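Local coordinates for porin protein associated with imipenem resistance (Acinetobacter baumannii, PDB 4FUV) that forms an eight-stranded outer-membrane beta-barrel that is associated with imipenem resistance and is thought to take part in ornithine and imipenem transport, at residues Ser64-Asp69 with Tyr108-Asn113; Asn78-Pro83 with Gly94-Ala99; Asn123-Ile128 with Gly190-Glu195; Val178-Ser183 with Glu196-Glu201. All coordinates share one frame; numbering follows the deposited sequence.

Interaction 1. Residues Ser64-Asp69 with Tyr108-Asn113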
loop_
_atom_site.group_PDB
_atom_site.type_symbol
_atom_site.label_atom_id
_atom_site.label_comp_id
_atom_site.label_asym_id
_atom_site.label_seq_id
_atom_site.Cartn_x
_atom_site.Cartn_y
_atom_site.Cartn_z
ATOM N N SER A 64 -12.883 -7.758 7.077
ATOM C CA SER A 64 -14.118 -7.506 6.340
ATOM C C SER A 64 -14.163 -8.240 5.008
ATOM O O SER A 64 -13.141 -8.444 4.346
ATOM C CB SER A 64 -14.354 -6.014 6.098
ATOM O OG SER A 64 -14.798 -5.350 7.265
ATOM N N THR A 65 -15.373 -8.611 4.623
ATOM C CA THR A 65 -15.641 -9.197 3.328
ATOM C C THR A 65 -16.631 -8.286 2.609
ATOM O O THR A 65 -17.524 -7.709 3.238
ATOM C CB THR A 65 -16.210 -10.618 3.509
ATOM O OG1 THR A 65 -15.155 -11.568 3.338
ATOM C CG2 THR A 65 -17.316 -10.905 2.522
ATOM N N TYR A 66 -16.455 -8.128 1.301
ATOM C CA TYR A 66 -17.359 -7.305 0.509
ATOM C C TYR A 66 -18.077 -8.138 -0.550
ATOM O O TYR A 66 -17.511 -9.080 -1.100
ATOM C CB TYR A 66 -16.604 -6.138 -0.126
ATOM C CG TYR A 66 -16.016 -5.188 0.897
ATOM C CD1 TYR A 66 -14.791 -5.452 1.493
ATOM C CD2 TYR A 66 -16.696 -4.035 1.278
ATOM C CE1 TYR A 66 -14.251 -4.593 2.426
ATOM C CE2 TYR A 66 -16.162 -3.167 2.207
ATOM C CZ TYR A 66 -14.941 -3.456 2.787
ATOM O OH TYR A 66 -14.400 -2.606 3.727
ATOM N N ASP A 67 -19.337 -7.795 -0.805
ATOM C CA ASP A 67 -20.124 -8.416 -1.861
ATOM C C ASP A 67 -20.741 -7.302 -2.698
ATOM O O ASP A 67 -21.418 -6.422 -2.165
ATOM C CB ASP A 67 -21.238 -9.301 -1.277
ATOM C CG ASP A 67 -20.707 -10.405 -0.371
ATOM O OD1 ASP A 67 -19.587 -10.904 -0.618
ATOM O OD2 ASP A 67 -21.417 -10.777 0.595
ATOM N N LEU A 68 -20.511 -7.339 -4.008
ATOM C CA LEU A 68 -20.992 -6.286 -4.899
ATOM C C LEU A 68 -21.932 -6.829 -5.981
ATOM O O LEU A 68 -21.569 -7.724 -6.750
ATOM C CB LEU A 68 -19.808 -5.583 -5.560
ATOM C CG LEU A 68 -19.901 -4.135 -6.064
ATOM C CD1 LEU A 68 -18.595 -3.758 -6.727
ATOM C CD2 LEU A 68 -21.050 -3.892 -7.025
ATOM N N ASP A 69 -23.137 -6.274 -6.034
ATOM C CA ASP A 69 -24.040 -6.503 -7.153
ATOM C C ASP A 69 -24.193 -5.199 -7.927
ATOM O O ASP A 69 -24.234 -4.110 -7.344
ATOM C CB ASP A 69 -25.402 -7.012 -6.674
ATOM C CG ASP A 69 -25.324 -8.402 -6.065
ATOM O OD1 ASP A 69 -24.485 -9.205 -6.525
ATOM O OD2 ASP A 69 -26.095 -8.693 -5.124
ATOM N N TYR A 108 -26.406 -0.180 -7.715
ATOM C CA TYR A 108 -25.329 -0.787 -6.953
ATOM C C TYR A 108 -25.878 -1.311 -5.617
ATOM O O TYR A 108 -26.680 -0.650 -4.956
ATOM C CB TYR A 108 -24.211 0.232 -6.739
ATOM C CG TYR A 108 -23.699 0.831 -8.034
ATOM C CD1 TYR A 108 -24.311 1.941 -8.613
ATOM C CD2 TYR A 108 -22.615 0.271 -8.694
ATOM C CE1 TYR A 108 -23.832 2.486 -9.820
ATOM C CE2 TYR A 108 -22.144 0.800 -9.884
ATOM C CZ TYR A 108 -22.754 1.905 -10.447
ATOM O OH TYR A 108 -22.266 2.413 -11.642
ATOM N N ASP A 109 -25.469 -2.518 -5.242
ATOM C CA ASP A 109 -25.836 -3.098 -3.958
ATOM C C ASP A 109 -24.583 -3.684 -3.314
ATOM O O ASP A 109 -24.186 -4.808 -3.625
ATOM C CB ASP A 109 -26.906 -4.179 -4.137
ATOM C CG ASP A 109 -27.315 -4.827 -2.819
ATOM O OD1 ASP A 109 -26.652 -5.801 -2.396
ATOM O OD2 ASP A 109 -28.299 -4.367 -2.200
ATOM N N LEU A 110 -23.957 -2.905 -2.432
ATOM C CA LEU A 110 -22.714 -3.293 -1.771
ATOM C C LEU A 110 -22.950 -3.729 -0.325
ATOM O O LEU A 110 -23.603 -3.026 0.442
ATOM C CB LEU A 110 -21.736 -2.128 -1.781
ATOM C CG LEU A 110 -20.445 -2.362 -1.004
ATOM C CD1 LEU A 110 -19.585 -3.416 -1.689
ATOM C CD2 LEU A 110 -19.685 -1.061 -0.844
ATOM N N THR A 111 -22.404 -4.881 0.048
ATOM C CA THR A 111 -22.541 -5.390 1.409
ATOM C C THR A 111 -21.181 -5.648 2.047
ATOM O O THR A 111 -20.360 -6.387 1.505
ATOM C CB THR A 111 -23.330 -6.684 1.421
ATOM O OG1 THR A 111 -24.677 -6.414 1.025
ATOM C CG2 THR A 111 -23.328 -7.292 2.809
ATOM N N ARG A 112 -20.930 -5.019 3.189
ATOM C CA ARG A 112 -19.707 -5.281 3.935
ATOM C C ARG A 112 -20.005 -6.156 5.150
ATOM O O ARG A 112 -20.820 -5.800 6.000
ATOM C CB ARG A 112 -19.038 -3.975 4.363
ATOM C CG ARG A 112 -17.926 -4.148 5.403
ATOM C CD ARG A 112 -17.325 -2.797 5.769
ATOM N NE ARG A 112 -15.999 -2.924 6.371
ATOM C CZ ARG A 112 -15.168 -1.903 6.577
ATOM N NH1 ARG A 112 -15.523 -0.672 6.224
ATOM N NH2 ARG A 112 -13.978 -2.111 7.129
ATOM N N ASN A 113 -19.338 -7.302 5.220
ATOM C CA ASN A 113 -19.458 -8.201 6.359
ATOM C C ASN A 113 -18.232 -8.095 7.260
ATOM O O ASN A 113 -17.122 -8.436 6.860
ATOM C CB ASN A 113 -19.653 -9.644 5.885
ATOM C CG ASN A 113 -20.711 -9.759 4.802
ATOM O OD1 ASN A 113 -20.402 -10.042 3.634
ATOM N ND2 ASN A 113 -21.964 -9.521 5.175
HETATM O O HOH W 1 -12.971 -4.695 8.889
#
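The Arg112 guanidinium carries the Tyr66 hydroxyl over the centre of one face, Tyr66 OH lying 3.0 Å from Arg112 CZ, while Ser64 OG sits at its edge, in the plane. That edge contact is a nearly straight hydrogen bond, Arg112 NE to Ser64 OG, 2.9 Å long with 168° at the hydrogen. The Tyr66 hydroxyl lies above the plane, and none of the Arg112 N-H groups points at it at a bonding angle. The two side chains run side by side and point the same way, ring and guanidinium planes 40° apart. Arg112 CG stands anti to the backbone N (chi1 167°) beside Tyr66 CE2, the extended chain then taking CD past the same atom. Leu110 CD1 comes to the Tyr66 ring edge, 4.2 Å from CD2. A water accepts from Ser64 OG and from Arg112 NH2. Behind these groups the strands pair antiparallel: Thr65 with Asn113, Asp67 with Thr111 and Asp69 with Asp109 are hydrogen-bonded pairs between consecutive strands 64-81 and 95-114. On the face with Asp67, Thr111 and Asn113, Asp69 OD2 lies 4.0 Å from Asp109 OD1. Ser54 and Ser56 hydrogen-bond to Asp69 OD1 and Asp67 OD1, and Asn137 hydrogen-bonds to Thr111 OG1. That face is thus polar and acidic, and its paired carboxylates would probably raise each other's proton affinity; Ser64, with the water, probably limits the rotation of the arginine head.

Interaction 2. Residues Asn78-Pro83 with Gly94-Ala99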
loop_
_atom_site.group_PDB
_atom_site.type_symbol
_atom_site.label_atom_id
_atom_site.label_comp_id
_atom_site.label_asym_id
_atom_site.label_seq_id
_atom_site.Cartn_x
_atom_site.Cartn_y
_atom_site.Cartn_z
ATOM N N ASN A 78 -22.282 9.969 -27.901
ATOM C CA ASN A 78 -21.159 10.888 -27.731
ATOM C C ASN A 78 -20.604 11.412 -29.036
ATOM O O ASN A 78 -20.461 10.661 -30.008
ATOM C CB ASN A 78 -20.009 10.222 -26.965
ATOM C CG ASN A 78 -20.382 9.900 -25.550
ATOM O OD1 ASN A 78 -21.125 10.642 -24.933
ATOM N ND2 ASN A 78 -19.871 8.787 -25.027
ATOM N N ALA A 79 -20.276 12.696 -29.040
ATOM C CA ALA A 79 -19.353 13.243 -30.041
ATOM C C ALA A 79 -17.934 12.939 -29.577
ATOM O O ALA A 79 -17.622 13.071 -28.386
ATOM C CB ALA A 79 -19.547 14.741 -30.174
ATOM N N GLU A 80 -17.071 12.529 -30.501
ATOM C CA GLU A 80 -15.656 12.369 -30.182
ATOM C C GLU A 80 -14.802 13.340 -31.007
ATOM O O GLU A 80 -14.842 13.351 -32.238
ATOM C CB GLU A 80 -15.195 10.921 -30.398
ATOM C CG GLU A 80 -16.068 9.887 -29.680
ATOM C CD GLU A 80 -15.503 8.478 -29.774
ATOM O OE1 GLU A 80 -14.699 8.202 -30.698
ATOM O OE2 GLU A 80 -15.860 7.646 -28.915
ATOM N N ILE A 81 -14.031 14.155 -30.312
ATOM C CA ILE A 81 -13.203 15.149 -30.969
ATOM C C ILE A 81 -11.735 14.772 -30.855
ATOM O O ILE A 81 -11.199 14.639 -29.755
ATOM C CB ILE A 81 -13.437 16.568 -30.401
ATOM C CG1 ILE A 81 -14.851 17.048 -30.735
ATOM C CG2 ILE A 81 -12.400 17.560 -30.997
ATOM C CD1 ILE A 81 -15.877 16.816 -29.666
ATOM N N ARG A 82 -11.094 14.610 -32.009
ATOM C CA ARG A 82 -9.687 14.231 -32.071
ATOM C C ARG A 82 -8.851 15.416 -32.537
ATOM O O ARG A 82 -8.858 15.734 -33.723
ATOM C CB ARG A 82 -9.514 13.049 -33.036
ATOM C CG ARG A 82 -10.109 11.745 -32.535
ATOM C CD ARG A 82 -10.052 10.621 -33.615
ATOM N NE ARG A 82 -9.994 9.297 -32.997
ATOM C CZ ARG A 82 -11.010 8.731 -32.341
ATOM N NH1 ARG A 82 -12.181 9.356 -32.232
ATOM N NH2 ARG A 82 -10.863 7.524 -31.811
ATOM N N PRO A 83 -8.156 16.092 -31.600
ATOM C CA PRO A 83 -7.370 17.282 -31.974
ATOM C C PRO A 83 -6.290 16.958 -33.008
ATOM O O PRO A 83 -5.932 17.822 -33.797
ATOM C CB PRO A 83 -6.744 17.736 -30.639
ATOM C CG PRO A 83 -7.746 17.271 -29.594
ATOM C CD PRO A 83 -8.241 15.924 -30.134
ATOM N N GLY A 94 -5.317 8.577 -31.951
ATOM C CA GLY A 94 -6.157 7.882 -30.984
ATOM C C GLY A 94 -6.653 8.719 -29.819
ATOM O O GLY A 94 -7.543 8.288 -29.063
ATOM N N LEU A 95 -6.102 9.919 -29.657
ATOM C CA LEU A 95 -6.495 10.763 -28.519
ATOM C C LEU A 95 -7.783 11.560 -28.797
ATOM O O LEU A 95 -7.899 12.248 -29.820
ATOM C CB LEU A 95 -5.350 11.705 -28.135
ATOM C CG LEU A 95 -4.086 11.058 -27.577
ATOM C CD1 LEU A 95 -2.937 12.085 -27.572
ATOM C CD2 LEU A 95 -4.328 10.539 -26.166
ATOM N N TYR A 96 -8.759 11.477 -27.900
ATOM C CA TYR A 96 -10.000 12.201 -28.141
ATOM C C TYR A 96 -10.685 12.704 -26.876
ATOM O O TYR A 96 -10.495 12.160 -25.794
ATOM C CB TYR A 96 -10.992 11.366 -28.969
ATOM C CG TYR A 96 -11.562 10.127 -28.280
ATOM C CD1 TYR A 96 -10.884 8.914 -28.321
ATOM C CD2 TYR A 96 -12.796 10.165 -27.613
ATOM C CE1 TYR A 96 -11.402 7.768 -27.720
ATOM C CE2 TYR A 96 -13.322 9.014 -26.994
ATOM C CZ TYR A 96 -12.610 7.824 -27.057
ATOM O OH TYR A 96 -13.083 6.681 -26.451
ATOM N N VAL A 97 -11.488 13.750 -27.034
ATOM C CA VAL A 97 -12.397 14.177 -25.977
ATOM C C VAL A 97 -13.809 13.804 -26.395
ATOM O O VAL A 97 -14.217 14.033 -27.551
ATOM C CB VAL A 97 -12.288 15.702 -25.673
ATOM C CG1 VAL A 97 -12.387 16.496 -26.937
ATOM C CG2 VAL A 97 -13.375 16.147 -24.682
ATOM N N ALA A 98 -14.522 13.180 -25.469
ATOM C CA ALA A 98 -15.909 12.749 -25.653
ATOM C C ALA A 98 -16.861 13.701 -24.934
ATOM O O ALA A 98 -16.679 14.025 -23.753
ATOM C CB ALA A 98 -16.096 11.328 -25.101
ATOM N N ALA A 99 -17.890 14.134 -25.641
ATOM C CA ALA A 99 -18.919 14.957 -25.046
ATOM C C ALA A 99 -20.254 14.480 -25.587
ATOM O O ALA A 99 -20.423 14.299 -26.789
ATOM C CB ALA A 99 -18.707 16.395 -25.388
#
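Ala79 with Ala99 and Ile81 with Val97 form hydrogen-bonded antiparallel pairs, with Glu80 opposite Ala98 in the non-hydrogen-bonded pair between them and the axes of the short segments 4.5 Å apart at closest. Tyr96 carries the side-chain contact. Its CG lies between the backbone N and carbonyl carbon (chi1 67°), and the ring is stacked by the Glu80 carboxylate over one face, the planes 23° apart and OE1 4.0 Å above the ring centre. The Arg82 guanidinium runs beside the same tyrosine, tilted 14° from the ring, with NH2 3.8 Å from Tyr96 CD1. In its own plane Arg82 NH1 makes a salt bridge to Glu80 OE1 at 3.2 Å, reaching the anti side of the carboxylate. Arg22 pairs with Glu80 OE2, and Glu167 takes the Tyr96 hydroxyl. Ile81 CB packs 3.6 Å from Val97 CG1; one C8E detergent molecule touches Pro83 and another Leu95. At this hairpin end of barrel strands 64-81 and 95-114, Glu80 and Ala98 are on one face, and Ala79, Ile81, Val97 and Ala99 on the other, which is apolar. With Arg22 and Arg82 bonded to one oxygen each, the buried Glu80 is probably held ionised and kept stacked over the tyrosine.

Interaction 3. Residues Asn123-Ile128 with Gly190-Glu195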
loop_
_atom_site.group_PDB
_atom_site.type_symbol
_atom_site.label_atom_id
_atom_site.label_comp_id
_atom_site.label_asym_id
_atom_site.label_seq_id
_atom_site.Cartn_x
_atom_site.Cartn_y
_atom_site.Cartn_z
ATOM N N ASN A 123 -18.388 6.772 8.440
ATOM C CA ASN A 123 -18.448 8.234 8.551
ATOM C C ASN A 123 -17.287 8.812 9.381
ATOM O O ASN A 123 -17.492 9.663 10.251
ATOM C CB ASN A 123 -19.793 8.662 9.151
ATOM C CG ASN A 123 -20.050 10.150 9.021
ATOM O OD1 ASN A 123 -19.813 10.739 7.970
ATOM N ND2 ASN A 123 -20.527 10.769 10.100
ATOM N N ASN A 124 -16.075 8.328 9.122
ATOM C CA ASN A 124 -14.864 8.833 9.790
ATOM C C ASN A 124 -14.823 8.561 11.289
ATOM O O ASN A 124 -14.147 9.264 12.042
ATOM C CB ASN A 124 -14.652 10.330 9.507
ATOM C CG ASN A 124 -14.550 10.625 8.024
ATOM O OD1 ASN A 124 -13.981 9.842 7.268
ATOM N ND2 ASN A 124 -15.125 11.744 7.597
ATOM N N GLN A 125 -15.557 7.540 11.713
ATOM C CA GLN A 125 -15.526 7.105 13.100
ATOM C C GLN A 125 -15.218 5.616 13.143
ATOM O O GLN A 125 -15.732 4.836 12.329
ATOM C CB GLN A 125 -16.847 7.405 13.810
ATOM C CG GLN A 125 -16.846 6.996 15.275
ATOM C CD GLN A 125 -18.115 7.385 16.014
ATOM O OE1 GLN A 125 -18.675 8.459 15.793
ATOM N NE2 GLN A 125 -18.561 6.517 16.920
ATOM N N ASP A 126 -14.348 5.232 14.067
ATOM C CA ASP A 126 -13.972 3.833 14.216
ATOM C C ASP A 126 -14.970 3.095 15.103
ATOM O O ASP A 126 -15.430 3.638 16.112
ATOM C CB ASP A 126 -12.572 3.721 14.812
ATOM C CG ASP A 126 -11.495 4.271 13.881
ATOM O OD1 ASP A 126 -11.649 4.161 12.647
ATOM O OD2 ASP A 126 -10.496 4.808 14.385
ATOM N N PHE A 127 -15.287 1.864 14.702
ATOM C CA PHE A 127 -16.159 0.969 15.443
ATOM C C PHE A 127 -15.508 -0.407 15.498
ATOM O O PHE A 127 -14.682 -0.738 14.658
ATOM C CB PHE A 127 -17.518 0.832 14.757
ATOM C CG PHE A 127 -18.358 2.077 14.800
ATOM C CD1 PHE A 127 -18.194 3.069 13.847
ATOM C CD2 PHE A 127 -19.338 2.237 15.775
ATOM C CE1 PHE A 127 -18.975 4.214 13.873
ATOM C CE2 PHE A 127 -20.123 3.375 15.814
ATOM C CZ PHE A 127 -19.941 4.372 14.848
ATOM N N ILE A 128 -15.886 -1.205 16.492
ATOM C CA ILE A 128 -15.432 -2.587 16.569
ATOM C C ILE A 128 -16.642 -3.501 16.700
ATOM O O ILE A 128 -17.432 -3.359 17.634
ATOM C CB ILE A 128 -14.485 -2.824 17.769
ATOM C CG1 ILE A 128 -13.078 -2.293 17.451
ATOM C CG2 ILE A 128 -14.406 -4.316 18.098
ATOM C CD1 ILE A 128 -12.128 -2.300 18.662
ATOM N N GLY A 190 -16.447 7.167 19.814
ATOM C CA GLY A 190 -16.721 8.389 19.092
ATOM C C GLY A 190 -18.084 8.958 19.421
ATOM O O GLY A 190 -18.838 8.395 20.217
ATOM N N ASP A 191 -18.405 10.066 18.769
ATOM C CA ASP A 191 -19.614 10.827 19.046
ATOM C C ASP A 191 -20.909 10.131 18.617
ATOM O O ASP A 191 -21.937 10.266 19.269
ATOM C CB ASP A 191 -19.510 12.184 18.344
ATOM C CG ASP A 191 -19.822 13.329 19.263
ATOM O OD1 ASP A 191 -18.934 13.715 20.052
ATOM O OD2 ASP A 191 -20.957 13.842 19.199
ATOM N N GLN A 192 -20.843 9.389 17.518
ATOM C CA GLN A 192 -22.019 8.794 16.902
ATOM C C GLN A 192 -22.184 7.339 17.274
ATOM O O GLN A 192 -21.209 6.608 17.421
ATOM C CB GLN A 192 -21.900 8.876 15.363
ATOM C CG GLN A 192 -22.006 10.290 14.806
ATOM C CD GLN A 192 -21.982 10.332 13.275
ATOM O OE1 GLN A 192 -21.048 9.834 12.634
ATOM N NE2 GLN A 192 -23.018 10.927 12.688
ATOM N N SER A 193 -23.430 6.906 17.387
ATOM C CA SER A 193 -23.718 5.483 17.427
ATOM C C SER A 193 -23.557 4.938 16.013
ATOM O O SER A 193 -23.537 5.703 15.038
ATOM C CB SER A 193 -25.158 5.262 17.868
ATOM O OG SER A 193 -26.032 5.769 16.874
ATOM N N LEU A 194 -23.446 3.621 15.900
ATOM C CA LEU A 194 -23.340 2.965 14.596
ATOM C C LEU A 194 -24.477 3.376 13.658
ATOM O O LEU A 194 -24.233 3.686 12.492
ATOM C CB LEU A 194 -23.331 1.440 14.768
ATOM C CG LEU A 194 -23.216 0.624 13.474
ATOM C CD1 LEU A 194 -22.070 1.157 12.624
ATOM C CD2 LEU A 194 -22.990 -0.843 13.801
ATOM N N GLU A 195 -25.712 3.374 14.175
ATOM C CA GLU A 195 -26.888 3.719 13.374
ATOM C C GLU A 195 -26.788 5.137 12.807
ATOM O O GLU A 195 -27.110 5.378 11.646
ATOM C CB GLU A 195 -28.183 3.568 14.192
ATOM C CG GLU A 195 -28.612 2.133 14.451
ATOM C CD GLU A 195 -27.895 1.477 15.644
ATOM O OE1 GLU A 195 -27.010 2.111 16.276
ATOM O OE2 GLU A 195 -28.229 0.310 15.947
HETATM O O HOH W 2 -18.988 10.341 13.991
#
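Gln125 grips the backbone of Gln192 with both ends of its amide: OE1 accepts from Gln192 N at 2.9 Å, in the carbonyl plane and on a lone pair, and NE2 donates to Gln192 O at 2.7 Å. Gln125 CG is anti to the backbone N (chi1 -179°) and the chain is extended beyond it, which brings the amide to the 190-195 loop, where Gly190 CA lies 3.4 Å from NE2. Gln192 answers with its own side chain: OE1 accepts from Asn123 ND2 at 2.8 Å, the donor tilted 21° from the carbonyl plane. One water donates to both Gln125 OE1 and Gln192 OE1, tying the two amides together. Phe127 closes the contact on the apolar side. Leu194 CD1 sits 4.2 Å above the centre of one ring face, only 5° off the normal, a CH-pi contact, while Phe127 CE2 comes 3.3 Å from Leu194 N. The contact joins strand 125-129, part of the antiparallel sheet that continues from the barrel and about 28 Å from the centre of the chain to the centre of the contact, to the start of helix 194-207, with Ser193 as N-cap. Further out, Thr188 OG1 also hydrogen-bonds to Gln125 NE2. Ala197 and Ala186 pack on Phe127. Next to Gln125, Asp126 forms a salt bridge to Arg121 and a second one to Arg118 of the second subunit.

Interaction 4. Residues Val178-Ser183 with Glu196-Glu201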
loop_
_atom_site.group_PDB
_atom_site.type_symbol
_atom_site.label_atom_id
_atom_site.label_comp_id
_atom_site.label_asym_id
_atom_site.label_seq_id
_atom_site.Cartn_x
_atom_site.Cartn_y
_atom_site.Cartn_z
ATOM N N VAL A 178 -30.284 6.561 -2.377
ATOM C CA VAL A 178 -29.407 5.787 -1.520
ATOM C C VAL A 178 -30.146 5.250 -0.291
ATOM O O VAL A 178 -30.999 5.921 0.280
ATOM C CB VAL A 178 -28.150 6.613 -1.121
ATOM C CG1 VAL A 178 -28.554 7.915 -0.461
ATOM C CG2 VAL A 178 -27.213 5.820 -0.222
ATOM N N LYS A 179 -29.821 4.018 0.077
ATOM C CA LYS A 179 -30.383 3.351 1.245
ATOM C C LYS A 179 -29.242 2.561 1.861
ATOM O O LYS A 179 -28.650 1.685 1.218
ATOM C CB LYS A 179 -31.527 2.419 0.846
ATOM C CG LYS A 179 -32.365 1.914 2.016
ATOM N N LEU A 180 -28.896 2.924 3.086
ATOM C CA LEU A 180 -27.823 2.281 3.826
ATOM C C LEU A 180 -28.429 1.740 5.116
ATOM O O LEU A 180 -29.206 2.429 5.756
ATOM C CB LEU A 180 -26.753 3.315 4.171
ATOM C CG LEU A 180 -25.389 3.217 3.513
ATOM C CD1 LEU A 180 -24.490 4.337 4.010
ATOM C CD2 LEU A 180 -24.786 1.862 3.823
ATOM N N VAL A 181 -28.088 0.510 5.482
ATOM C CA VAL A 181 -28.602 -0.103 6.705
ATOM C C VAL A 181 -27.536 -1.020 7.302
ATOM O O VAL A 181 -26.789 -1.678 6.572
ATOM C CB VAL A 181 -29.900 -0.902 6.434
ATOM C CG1 VAL A 181 -29.650 -1.995 5.411
ATOM C CG2 VAL A 181 -30.457 -1.493 7.725
ATOM N N SER A 182 -27.440 -1.041 8.627
ATOM C CA SER A 182 -26.503 -1.929 9.300
ATOM C C SER A 182 -27.290 -2.905 10.149
ATOM O O SER A 182 -28.416 -2.622 10.540
ATOM C CB SER A 182 -25.530 -1.137 10.189
ATOM O OG SER A 182 -26.180 -0.639 11.354
ATOM N N SER A 183 -26.702 -4.064 10.408
ATOM C CA SER A 183 -27.225 -4.981 11.393
ATOM C C SER A 183 -26.057 -5.428 12.259
ATOM O O SER A 183 -24.910 -5.476 11.795
ATOM C CB SER A 183 -27.901 -6.177 10.723
ATOM O OG SER A 183 -26.998 -6.858 9.877
ATOM N N GLU A 196 -26.320 6.069 13.628
ATOM C CA GLU A 196 -26.205 7.457 13.211
ATOM C C GLU A 196 -25.070 7.653 12.225
ATOM O O GLU A 196 -25.168 8.463 11.303
ATOM C CB GLU A 196 -25.969 8.343 14.430
ATOM C CG GLU A 196 -27.177 8.450 15.335
ATOM C CD GLU A 196 -26.841 9.085 16.672
ATOM O OE1 GLU A 196 -25.721 8.851 17.177
ATOM O OE2 GLU A 196 -27.692 9.818 17.214
ATOM N N ALA A 197 -23.976 6.937 12.453
ATOM C CA ALA A 197 -22.835 7.005 11.562
ATOM C C ALA A 197 -23.279 6.499 10.180
ATOM O O ALA A 197 -22.999 7.134 9.161
ATOM C CB ALA A 197 -21.656 6.191 12.114
ATOM N N VAL A 198 -24.011 5.386 10.157
ATOM C CA VAL A 198 -24.503 4.821 8.893
ATOM C C VAL A 198 -25.407 5.791 8.122
ATOM O O VAL A 198 -25.198 6.037 6.931
ATOM C CB VAL A 198 -25.228 3.476 9.114
ATOM C CG1 VAL A 198 -26.009 3.085 7.886
ATOM C CG2 VAL A 198 -24.214 2.391 9.457
ATOM N N ASN A 199 -26.395 6.346 8.815
ATOM C CA ASN A 199 -27.265 7.401 8.284
ATOM C C ASN A 199 -26.530 8.672 7.873
ATOM O O ASN A 199 -26.950 9.363 6.948
ATOM C CB ASN A 199 -28.337 7.769 9.319
ATOM C CG ASN A 199 -29.339 6.663 9.525
ATOM O OD1 ASN A 199 -29.499 5.798 8.664
ATOM N ND2 ASN A 199 -30.033 6.686 10.663
ATOM N N ALA A 200 -25.455 8.997 8.587
ATOM C CA ALA A 200 -24.637 10.143 8.216
ATOM C C ALA A 200 -24.032 9.892 6.844
ATOM O O ALA A 200 -24.032 10.777 5.993
ATOM C CB ALA A 200 -23.548 10.375 9.222
ATOM N N GLU A 201 -23.537 8.673 6.636
ATOM C CA GLU A 201 -22.943 8.293 5.355
ATOM C C GLU A 201 -23.967 8.264 4.222
ATOM O O GLU A 201 -23.675 8.696 3.118
ATOM C CB GLU A 201 -22.207 6.964 5.458
ATOM C CG GLU A 201 -20.699 7.155 5.605
ATOM C CD GLU A 201 -19.942 5.854 5.511
ATOM O OE1 GLU A 201 -18.726 5.842 5.791
ATOM O OE2 GLU A 201 -20.570 4.842 5.153
#
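Leu180 CB touches Val198 CG1 at 3.8 Å, the start of an apolar contact between strand and helix. Leu180 CD1 reaches Glu201 CB, also at 3.8 Å, the two side chains passing at a slant so that the leucine methyl meets the aliphatic start of the glutamate chain. From the other branch of the valine, CG2 meets Ser182 CB at 3.8 Å, so Val198 spans two strand residues that point the same way, toward the helix. The fork of the valine explains this: CG1 lies anti to its backbone N (chi1 166°) and CG2 anti to its carbonyl carbon. Segments 178-183 and 196-201 run antiparallel, at an axis angle of 163° and 7.8 Å at their closest approach; here the helix lies over the strand, which belongs to the long strand 177-187 and is paired along its edge with strand 134-144. Contacts with polar atoms are few. Leu180 CD1 lies 3.5 Å from Val198 O, a van der Waals approach to the helix backbone, and Ser182 OG is 4.1 Å from Val198 CG2. The carboxylate of Glu201 turns to a different partner, OE1 accepting from Asn123 N. Beyond the pair, Ala202 of the same helix packs on Leu180, Leu194 on Ser182, and Ile136 of strand 134-144 on Leu180. Val122 covers Val198 and Glu201 from strand 119-122.

In the fold
Interactions 1 and 2 use the same two strands, 64-81 and 95-114, at places with centres about 35 Å apart and on opposite sides of the chain's centre. Interaction 2 sits at the end nearer the turn that joins them; in interaction 1 the Tyr108 side chain is about 4 Å from a bound C8E. Interactions 3 and 4 share helix 194-207 and touch directly: Glu201 OE1 is 2.8 Å from Asn123 N, and Gln192 and Asn123 pack on Ala200. Their centres are about 11 Å apart, interaction 4 lies about 14 Å from interaction 1, and interaction 3 is about 45 Å from interaction 2, centre to centre.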